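Local coordinates for uncharacterized protein (Legionella longbeachae NSW150, PDB 4JZA), which probably removes a phosphate from phosphoinositide lipids, most likely phosphatidylinositol 3-phosphate, and may thereby alter host lipid metabolism during infection, at residues R48-S51 with L52-F56; K100-E103 with R104-K108; G118-E121 with I122-V126; D647-A650 with A651-E655. All coordinates share one frame; numbering follows the deposited sequence.

How the contacts relate
From the N terminus, contact 1 falls within helix 41-62, contact 2 within helix 95-116, contact 3 where the next loop turns into helix 122-140, and contact 4 at the C-terminal end of helix 643-652. Each is a local turn: contacts 1 and 2 lie wholly in helix, contact 3 joins a loop to a helix, and contact 4 runs off a helix end. The four follow in series, and none nests in or crosses another. Contacts 1 and 2 pack helix against helix. The chain then returns, over 500 residues later, to set contact 4 against both. Contact 3 touches none of the others; its nearest atoms lie about 6 Å from contact 4 and about 7 Å from contact 2.

Contact 1: R48-S51 with L52-F56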
loop_
_atom_site.group_PDB
_atom_site.type_symbol
_atom_site.label_atom_id
_atom_site.label_comp_id
_atom_site.label_asym_id
_atom_site.label_seq_id
_atom_site.Cartn_x
_atom_site.Cartn_y
_atom_site.Cartn_z
ATOM N N ARG A 48 -10.901 8.320 -5.837
ATOM C CA ARG A 48 -9.659 7.601 -6.165
ATOM C C ARG A 48 -8.759 8.444 -7.036
ATOM O O ARG A 48 -7.561 8.495 -6.809
ATOM C CB ARG A 48 -9.932 6.280 -6.872
ATOM C CG ARG A 48 -8.797 5.283 -6.777
ATOM C CD ARG A 48 -9.017 4.312 -5.646
ATOM N NE ARG A 48 -7.802 3.628 -5.316
ATOM C CZ ARG A 48 -6.830 4.156 -4.604
ATOM N NH1 ARG A 48 -6.970 5.363 -4.108
ATOM N NH2 ARG A 48 -5.714 3.476 -4.374
ATOM N N VAL A 49 -9.336 9.098 -8.027
ATOM C CA VAL A 49 -8.567 10.029 -8.813
ATOM C C VAL A 49 -7.903 11.051 -7.899
ATOM O O VAL A 49 -6.686 11.249 -7.961
ATOM C CB VAL A 49 -9.413 10.758 -9.879
ATOM C CG1 VAL A 49 -8.619 11.882 -10.520
ATOM C CG2 VAL A 49 -9.837 9.803 -10.977
ATOM N N ASP A 50 -8.699 11.681 -7.046
ATOM C CA ASP A 50 -8.218 12.764 -6.202
ATOM C C ASP A 50 -7.128 12.268 -5.282
ATOM O O ASP A 50 -6.099 12.891 -5.129
ATOM C CB ASP A 50 -9.398 13.386 -5.430
ATOM C CG ASP A 50 -8.984 14.515 -4.456
ATOM O OD1 ASP A 50 -8.473 15.586 -4.856
ATOM O OD2 ASP A 50 -9.220 14.342 -3.260
ATOM N N SER A 51 -7.308 11.110 -4.704
ATOM C CA SER A 51 -6.302 10.612 -3.759
ATOM C C SER A 51 -4.960 10.317 -4.417
ATOM O O SER A 51 -3.926 10.514 -3.799
ATOM C CB SER A 51 -6.812 9.352 -3.048
ATOM O OG SER A 51 -6.021 9.050 -1.931
ATOM N N LEU A 52 -4.986 9.804 -5.640
ATOM C CA LEU A 52 -3.763 9.466 -6.346
ATOM C C LEU A 52 -3.044 10.714 -6.845
ATOM O O LEU A 52 -1.794 10.762 -6.935
ATOM C CB LEU A 52 -4.050 8.491 -7.504
ATOM C CG LEU A 52 -4.496 7.097 -7.074
ATOM C CD1 LEU A 52 -4.817 6.279 -8.295
ATOM C CD2 LEU A 52 -3.459 6.363 -6.240
ATOM N N HIS A 53 -3.848 11.697 -7.214
ATOM C CA HIS A 53 -3.353 13.017 -7.554
ATOM C C HIS A 53 -2.606 13.496 -6.323
ATOM O O HIS A 53 -1.396 13.696 -6.399
ATOM C CB HIS A 53 -4.538 13.917 -7.967
ATOM C CG HIS A 53 -4.179 15.316 -8.249
ATOM N ND1 HIS A 53 -4.215 16.292 -7.287
ATOM C CD2 HIS A 53 -3.746 15.913 -9.375
ATOM C CE1 HIS A 53 -3.832 17.444 -7.811
ATOM N NE2 HIS A 53 -3.577 17.246 -9.091
ATOM N N LYS A 54 -3.270 13.599 -5.169
ATOM C CA LYS A 54 -2.512 13.960 -3.961
ATOM C C LYS A 54 -1.327 13.025 -3.706
ATOM O O LYS A 54 -0.322 13.459 -3.191
ATOM C CB LYS A 54 -3.388 13.959 -2.722
ATOM C CG LYS A 54 -4.205 15.225 -2.546
ATOM C CD LYS A 54 -5.423 14.965 -1.673
ATOM C CE LYS A 54 -6.345 16.160 -1.721
ATOM N NZ LYS A 54 -7.754 15.743 -1.541
ATOM N N ALA A 55 -1.398 11.760 -4.079
ATOM C CA ALA A 55 -0.249 10.921 -3.852
ATOM C C ALA A 55 0.921 11.285 -4.746
ATOM O O ALA A 55 2.088 11.121 -4.350
ATOM C CB ALA A 55 -0.594 9.459 -4.024
ATOM N N PHE A 56 0.625 11.726 -5.966
ATOM C CA PHE A 56 1.713 12.240 -6.812
ATOM C C PHE A 56 2.397 13.434 -6.149
ATOM O O PHE A 56 3.628 13.482 -6.116
ATOM C CB PHE A 56 1.272 12.644 -8.216
ATOM C CG PHE A 56 2.395 13.131 -9.088
ATOM C CD1 PHE A 56 3.642 13.289 -8.635
ATOM C CD2 PHE A 56 2.192 13.355 -10.360
ATOM C CE1 PHE A 56 4.665 13.727 -9.442
ATOM C CE2 PHE A 56 3.223 13.760 -11.184
ATOM C CZ PHE A 56 4.447 13.957 -10.717
#
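Lys54 NZ meets Asp50 OD2 at 2.7 Å, an i to i+4 salt bridge along one flank of the alpha-helix 41-62. The ammonium approaches OD2 on the syn side, 22° out of the carboxylate plane. The lysine chain is extended beyond CG, which carries NZ back over one turn to the aspartate. Lys85, from helix 74-87, pairs with Asp50 OD1, so each oxygen has a lysine partner and the group would probably stay ionised. The same two residues of the helix, Asp50 and Lys54, are also tied by backbone: Lys54 N donates to Asp50 O at 2.9 Å.

On another side of the helix, Arg48 and Leu52 pack. Arg48 starts with CG anti to its backbone N (chi1 -158°) and bends at chi2, bringing the guanidinium beside the leucine; Leu52 CG lies 4.1 Å above one face, displaced from the centre. The polar end of Arg48 is held from outside, by Asp653 O at NE and by Glu133 at NH1. Glu133, on helix 122-140, also bonds Ser51 OG, so one carboxylate joins two residues of this buried side. The closest approach of the Arg48 and Leu52 side chains is from NH2 to CD2, 4.1 Å.

Contact 2: K100-E103 with R104-K108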
loop_
_atom_site.group_PDB
_atom_site.type_symbol
_atom_site.label_atom_id
_atom_site.label_comp_id
_atom_site.label_asym_id
_atom_site.label_seq_id
_atom_site.Cartn_x
_atom_site.Cartn_y
_atom_site.Cartn_z
ATOM N N LYS A 100 -12.490 2.485 -16.536
ATOM C CA LYS A 100 -11.560 2.606 -17.631
ATOM C C LYS A 100 -10.890 3.949 -17.536
ATOM O O LYS A 100 -9.670 4.011 -17.534
ATOM C CB LYS A 100 -12.219 2.380 -18.987
ATOM C CG LYS A 100 -11.192 2.155 -20.087
ATOM C CD LYS A 100 -11.794 1.608 -21.372
ATOM C CE LYS A 100 -10.695 1.177 -22.349
ATOM N NZ LYS A 100 -11.228 0.335 -23.468
ATOM N N GLU A 101 -11.653 5.017 -17.390
ATOM C CA GLU A 101 -11.067 6.320 -17.075
ATOM C C GLU A 101 -10.062 6.282 -15.890
ATOM O O GLU A 101 -8.978 6.851 -15.948
ATOM C CB GLU A 101 -12.175 7.337 -16.781
ATOM C CG GLU A 101 -12.937 7.788 -18.022
ATOM C CD GLU A 101 -11.977 8.195 -19.134
ATOM O OE1 GLU A 101 -11.043 9.014 -18.879
ATOM O OE2 GLU A 101 -12.143 7.643 -20.247
ATOM N N LEU A 102 -10.408 5.603 -14.812
ATOM C CA LEU A 102 -9.450 5.444 -13.744
ATOM C C LEU A 102 -8.217 4.756 -14.221
ATOM O O LEU A 102 -7.139 5.167 -13.834
ATOM C CB LEU A 102 -10.025 4.668 -12.561
ATOM C CG LEU A 102 -9.054 4.233 -11.430
ATOM C CD1 LEU A 102 -8.361 5.437 -10.810
ATOM C CD2 LEU A 102 -9.786 3.481 -10.344
ATOM N N GLU A 103 -8.345 3.671 -14.992
ATOM C CA GLU A 103 -7.139 2.935 -15.445
ATOM C C GLU A 103 -6.270 3.881 -16.296
ATOM O O GLU A 103 -5.041 3.910 -16.172
ATOM C CB GLU A 103 -7.501 1.692 -16.232
ATOM C CG GLU A 103 -8.059 0.503 -15.444
ATOM C CD GLU A 103 -8.721 -0.612 -16.318
ATOM O OE1 GLU A 103 -8.435 -0.683 -17.513
ATOM O OE2 GLU A 103 -9.516 -1.451 -15.837
ATOM N N ARG A 104 -6.925 4.704 -17.117
ATOM C CA ARG A 104 -6.212 5.597 -18.002
ATOM C C ARG A 104 -5.452 6.663 -17.240
ATOM O O ARG A 104 -4.332 6.958 -17.578
ATOM C CB ARG A 104 -7.179 6.317 -18.938
ATOM C CG ARG A 104 -7.618 5.536 -20.175
ATOM C CD ARG A 104 -8.346 6.439 -21.183
ATOM N NE ARG A 104 -8.816 5.665 -22.349
ATOM C CZ ARG A 104 -10.086 5.350 -22.615
ATOM N NH1 ARG A 104 -11.071 5.742 -21.805
ATOM N NH2 ARG A 104 -10.372 4.645 -23.707
ATOM N N PHE A 105 -6.102 7.269 -16.254
ATOM C CA PHE A 105 -5.517 8.343 -15.457
ATOM C C PHE A 105 -4.343 7.806 -14.641
ATOM O O PHE A 105 -3.276 8.435 -14.544
ATOM C CB PHE A 105 -6.588 8.998 -14.567
ATOM C CG PHE A 105 -6.029 9.881 -13.494
ATOM C CD1 PHE A 105 -5.774 11.214 -13.743
ATOM C CD2 PHE A 105 -5.743 9.367 -12.220
ATOM C CE1 PHE A 105 -5.239 12.020 -12.751
ATOM C CE2 PHE A 105 -5.191 10.156 -11.226
ATOM C CZ PHE A 105 -4.926 11.485 -11.499
ATOM N N THR A 106 -4.520 6.617 -14.105
ATOM C CA THR A 106 -3.494 6.059 -13.262
ATOM C C THR A 106 -2.231 5.752 -14.117
ATOM O O THR A 106 -1.105 6.092 -13.754
ATOM C CB THR A 106 -4.058 4.816 -12.497
ATOM O OG1 THR A 106 -5.288 5.154 -11.811
ATOM C CG2 THR A 106 -3.059 4.330 -11.486
ATOM N N ALA A 107 -2.433 5.114 -15.267
ATOM C CA ALA A 107 -1.316 4.788 -16.187
ATOM C C ALA A 107 -0.537 6.021 -16.595
ATOM O O ALA A 107 0.664 5.956 -16.711
ATOM C CB ALA A 107 -1.829 4.106 -17.431
ATOM N N LYS A 108 -1.232 7.144 -16.815
ATOM C CA LYS A 108 -0.559 8.391 -17.062
ATOM C C LYS A 108 0.374 8.774 -15.949
ATOM O O LYS A 108 1.453 9.202 -16.238
ATOM C CB LYS A 108 -1.531 9.512 -17.309
ATOM C CG LYS A 108 -2.074 9.495 -18.726
ATOM C CD LYS A 108 -2.916 10.742 -18.920
ATOM C CE LYS A 108 -3.674 10.744 -20.233
ATOM N NZ LYS A 108 -4.945 11.520 -20.096
#
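Arg104 reaches back along the alpha-helix 95-116 between two residues of the preceding turn, meeting Glu101 at the edge of its guanidinium and Lys100 over one face. Its chain is extended from CG to NE. Glu101 curls to meet it, bent at chi2 (-49°), and the carboxylate and guanidinium planes stand 34° apart. The resulting i to i+3 salt bridge runs from Arg104 NH1 to Glu101 OE2 at 2.7 Å, but the N-H points poorly at the oxygen and the hydrogen bond within it is weak.

Lys100 lies across the same guanidinium with its aliphatic part: CG is 3.9 Å above the plane, nearer its border than its middle, and CE comes 3.7 Å from Arg104 NH2. The two positive ends are also near each other, with Lys100 NZ 4.4 Å from Arg104 NH2; Glu101 would partly offset that repulsion.

The buried side, against helix 41-62, is arranged differently. Phe105 packs there on Val49, and Thr106 on Leu52. Leu102 O takes two bonds from the threonine, which approach from opposite faces of the carbonyl plane. The i to i+4 hydroxyl bond satisfies the buried Thr106 within its own helix and fixes its rotation. Thr106 N lies 3.0 Å from Leu102 O, and Thr106 OG1 lies 2.7 Å from the same oxygen.

Contact 3: G118-E121 with I122-V126; sequences GCSE and IKEAV
Glu124 folds its carboxylate back over the loop that leads into helix 122-140, covering Ser120 and the backbone N of Glu121. With CG anti to the carbonyl carbon (chi1 -53°) and the chain extended beyond it, the acid reaches back to the loop before the helix. There OE2 accepts Ser120 OG at 3.0 Å on its syn lone pair. A second, weak bond comes to the same oxygen from Glu121 N, 3.4 Å from Glu124 OE2.

Glu121 answers with its backbone carbonyl: Glu124 N donates to Glu121 O at 3.2 Å, but from above the carbonyl plane, 54° out of it, so no lone pair is used directly. The two glutamates are therefore joined both ways, backbone N to side chain and backbone N to carbonyl, and the loop is held against the first turn.

On the inner side, Cys119 directs its sulphur at the helix: SG makes an apolar contact with Ala125 CB at 4.0 Å and lies 3.9 Å from Ala125 N. The other oxygen of the acid, Glu124 OE1, comes 3.9 Å from Cys119 CB. Lys123 puts NZ in a salt bridge with Glu127 one turn on, and its CD comes 3.7 Å from Glu121 OE1.

The loop begins at Gly118, whose positive phi belongs to a Schellman motif ending helix 95-116. Helix 122-140 then packs back on that helix, with Ile122 against Ile110 and Ala114, and Ala125 against Ile113.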
loop_
_atom_site.group_PDB
_atom_site.type_symbol
_atom_site.label_atom_id
_atom_site.label_comp_id
_atom_site.label_asym_id
_atom_site.label_seq_id
_atom_site.Cartn_x
_atom_site.Cartn_y
_atom_site.Cartn_z
ATOM N N GLY A 118 13.239 7.811 -13.473
ATOM C CA GLY A 118 14.170 6.939 -14.177
ATOM C C GLY A 118 14.126 5.515 -13.681
ATOM O O GLY A 118 15.158 4.934 -13.399
ATOM N N CYS A 119 12.921 4.969 -13.612
ATOM C CA CYS A 119 12.698 3.645 -13.100
ATOM C C CYS A 119 13.034 2.632 -14.173
ATOM O O CYS A 119 12.457 2.687 -15.257
ATOM C CB CYS A 119 11.222 3.484 -12.712
ATOM S SG CYS A 119 10.607 4.536 -11.336
ATOM N N SER A 120 13.923 1.682 -13.880
ATOM C CA SER A 120 14.239 0.618 -14.854
ATOM C C SER A 120 13.043 -0.237 -15.113
ATOM O O SER A 120 12.857 -0.665 -16.223
ATOM C CB SER A 120 15.378 -0.290 -14.400
ATOM O OG SER A 120 15.405 -0.310 -12.996
ATOM N N GLU A 121 12.239 -0.488 -14.086
ATOM C CA GLU A 121 11.057 -1.337 -14.201
ATOM C C GLU A 121 9.814 -0.482 -13.907
ATOM O O GLU A 121 9.816 0.240 -12.960
ATOM C CB GLU A 121 11.205 -2.541 -13.243
ATOM C CG GLU A 121 11.747 -3.837 -13.873
ATOM C CD GLU A 121 10.645 -4.647 -14.577
ATOM O OE1 GLU A 121 9.850 -5.355 -13.880
ATOM O OE2 GLU A 121 10.548 -4.556 -15.826
ATOM N N ILE A 122 8.765 -0.555 -14.726
ATOM C CA ILE A 122 7.521 0.180 -14.516
ATOM C C ILE A 122 6.870 -0.172 -13.159
ATOM O O ILE A 122 6.177 0.638 -12.574
ATOM C CB ILE A 122 6.530 -0.106 -15.675
ATOM C CG1 ILE A 122 5.530 1.034 -15.859
ATOM C CG2 ILE A 122 5.754 -1.381 -15.438
ATOM C CD1 ILE A 122 6.139 2.177 -16.632
ATOM N N LYS A 123 7.114 -1.369 -12.634
ATOM C CA LYS A 123 6.544 -1.744 -11.339
ATOM C C LYS A 123 7.077 -0.940 -10.135
ATOM O O LYS A 123 6.430 -0.851 -9.080
ATOM C CB LYS A 123 6.703 -3.259 -11.089
ATOM C CG LYS A 123 7.995 -3.664 -10.416
ATOM C CD LYS A 123 8.240 -5.166 -10.528
ATOM C CE LYS A 123 7.360 -6.004 -9.604
ATOM N NZ LYS A 123 7.427 -5.538 -8.190
ATOM N N GLU A 124 8.276 -0.380 -10.269
ATOM C CA GLU A 124 8.813 0.459 -9.200
ATOM C C GLU A 124 8.071 1.766 -9.215
ATOM O O GLU A 124 7.893 2.383 -8.184
ATOM C CB GLU A 124 10.284 0.787 -9.339
ATOM C CG GLU A 124 11.276 -0.349 -9.524
ATOM C CD GLU A 124 12.595 0.209 -10.099
ATOM O OE1 GLU A 124 12.885 1.412 -9.811
ATOM O OE2 GLU A 124 13.314 -0.501 -10.868
ATOM N N ALA A 125 7.644 2.192 -10.386
ATOM C CA ALA A 125 6.855 3.389 -10.455
ATOM C C ALA A 125 5.502 3.174 -9.814
ATOM O O ALA A 125 4.932 4.086 -9.231
ATOM C CB ALA A 125 6.682 3.836 -11.879
ATOM N N VAL A 126 4.990 1.964 -9.933
ATOM C CA VAL A 126 3.716 1.630 -9.352
ATOM C C VAL A 126 3.856 1.710 -7.849
ATOM O O VAL A 126 3.054 2.350 -7.186
ATOM C CB VAL A 126 3.264 0.252 -9.852
ATOM C CG1 VAL A 126 2.234 -0.370 -8.925
ATOM C CG2 VAL A 126 2.722 0.389 -11.284
#

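Contact 4: D647-A650 with A651-E655; sequences DDRA and ATDNE
Arg649 runs from the last turns of the alpha-helix 643-652 to the residue just past it, Asp653, in an i to i+4 salt bridge. From CB the chain sets off with CG anti to the backbone N (chi1 -177°), then bends at both chi2 and chi3, which swings CD and the guanidinium round beside the helix end. NE and CZ each pass 3.4 Å from Asp653 OD1, and NH2 reaches that oxygen at 2.7 Å. The planes of the two groups are 31° apart and the hydrogen bond in the bridge is weak. NH2 also touches Thr652 CG2 at 3.5 Å, the two side chains crossing at about a right angle, and it has a further bond to Asn658 O. Asp653 OD1 in turn accepts from His99 of helix 95-116.

Thr652 secures the final turn. Its OG1 and N both donate to Asp648 O, each at 2.9 Å and from opposite faces of the carbonyl plane, so the hydroxyl is held against its own helix; Lys620 also bonds OG1. Asp653 N then closes back on Arg649 O at 3.3 Å, and a type I turn from Thr652 to Glu655 leads the chain away.

The helix end lies against two N-terminal helices, 41-62 and 95-116, and on the second of these Asp653 packs against Leu102.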
loop_
_atom_site.group_PDB
_atom_site.type_symbol
_atom_site.label_atom_id
_atom_site.label_comp_id
_atom_site.label_asym_id
_atom_site.label_seq_id
_atom_site.Cartn_x
_atom_site.Cartn_y
_atom_site.Cartn_z
ATOM N N ASP A 647 -18.764 -4.361 -5.741
ATOM C CA ASP A 647 -18.142 -4.175 -4.437
ATOM C C ASP A 647 -16.713 -4.708 -4.438
ATOM O O ASP A 647 -15.822 -4.053 -3.927
ATOM C CB ASP A 647 -18.976 -4.809 -3.309
ATOM C CG ASP A 647 -20.260 -4.000 -3.015
ATOM O OD1 ASP A 647 -20.310 -2.916 -3.607
ATOM O OD2 ASP A 647 -21.199 -4.431 -2.273
ATOM N N ASP A 648 -16.485 -5.857 -5.066
ATOM C CA ASP A 648 -15.172 -6.472 -5.077
ATOM C C ASP A 648 -14.216 -5.705 -5.976
ATOM O O ASP A 648 -13.038 -5.577 -5.676
ATOM C CB ASP A 648 -15.325 -7.926 -5.487
ATOM C CG ASP A 648 -14.016 -8.659 -5.625
ATOM O OD1 ASP A 648 -13.469 -9.176 -4.645
ATOM O OD2 ASP A 648 -13.574 -8.783 -6.771
ATOM N N ARG A 649 -14.735 -5.154 -7.059
ATOM C CA ARG A 649 -13.958 -4.305 -7.952
ATOM C C ARG A 649 -13.498 -3.071 -7.193
ATOM O O ARG A 649 -12.313 -2.655 -7.287
ATOM C CB ARG A 649 -14.837 -3.915 -9.178
ATOM C CG ARG A 649 -14.248 -3.079 -10.341
ATOM C CD ARG A 649 -13.052 -3.727 -10.992
ATOM N NE ARG A 649 -11.851 -3.382 -10.254
ATOM C CZ ARG A 649 -10.606 -3.720 -10.567
ATOM N NH1 ARG A 649 -10.333 -4.428 -11.656
ATOM N NH2 ARG A 649 -9.630 -3.324 -9.764
ATOM N N ALA A 650 -14.408 -2.461 -6.438
ATOM C CA ALA A 650 -14.036 -1.209 -5.760
ATOM C C ALA A 650 -13.019 -1.502 -4.636
ATOM O O ALA A 650 -12.121 -0.727 -4.419
ATOM C CB ALA A 650 -15.240 -0.470 -5.247
ATOM N N ALA A 651 -13.100 -2.668 -4.002
ATOM C CA ALA A 651 -12.116 -3.047 -3.001
ATOM C C ALA A 651 -10.767 -3.259 -3.653
ATOM O O ALA A 651 -9.748 -2.817 -3.145
ATOM C CB ALA A 651 -12.542 -4.326 -2.327
ATOM N N THR A 652 -10.753 -3.961 -4.778
ATOM C CA THR A 652 -9.503 -4.358 -5.393
ATOM C C THR A 652 -8.642 -3.151 -5.819
ATOM O O THR A 652 -7.403 -3.274 -5.872
ATOM C CB THR A 652 -9.783 -5.277 -6.577
ATOM O OG1 THR A 652 -10.347 -6.500 -6.101
ATOM C CG2 THR A 652 -8.519 -5.576 -7.302
ATOM N N ASP A 653 -9.323 -2.027 -6.091
ATOM C CA ASP A 653 -8.727 -0.731 -6.462
ATOM C C ASP A 653 -7.858 -0.078 -5.383
ATOM O O ASP A 653 -7.349 1.014 -5.605
ATOM C CB ASP A 653 -9.819 0.328 -6.783
ATOM C CG ASP A 653 -10.533 0.119 -8.158
ATOM O OD1 ASP A 653 -10.112 -0.747 -8.993
ATOM O OD2 ASP A 653 -11.548 0.857 -8.378
ATOM N N ASN A 654 -7.701 -0.682 -4.212
ATOM C CA ASN A 654 -6.961 -0.047 -3.167
ATOM C C ASN A 654 -5.490 -0.120 -3.454
ATOM O O ASN A 654 -4.754 0.803 -3.109
ATOM C CB ASN A 654 -7.235 -0.688 -1.841
ATOM C CG ASN A 654 -6.732 -2.094 -1.790
ATOM O OD1 ASN A 654 -6.925 -2.852 -2.719
ATOM N ND2 ASN A 654 -6.107 -2.455 -0.731
ATOM N N GLU A 655 -5.051 -1.204 -4.077
ATOM C CA GLU A 655 -3.623 -1.390 -4.479
ATOM C C GLU A 655 -3.476 -0.818 -5.951
ATOM O O GLU A 655 -4.238 -1.201 -6.847
ATOM C CB GLU A 655 -3.210 -2.882 -4.368
ATOM C CG GLU A 655 -2.730 -3.420 -3.007
ATOM C CD GLU A 655 -1.241 -3.095 -2.734
ATOM O OE1 GLU A 655 -0.601 -3.666 -1.858
ATOM O OE2 GLU A 655 -0.633 -2.234 -3.381
#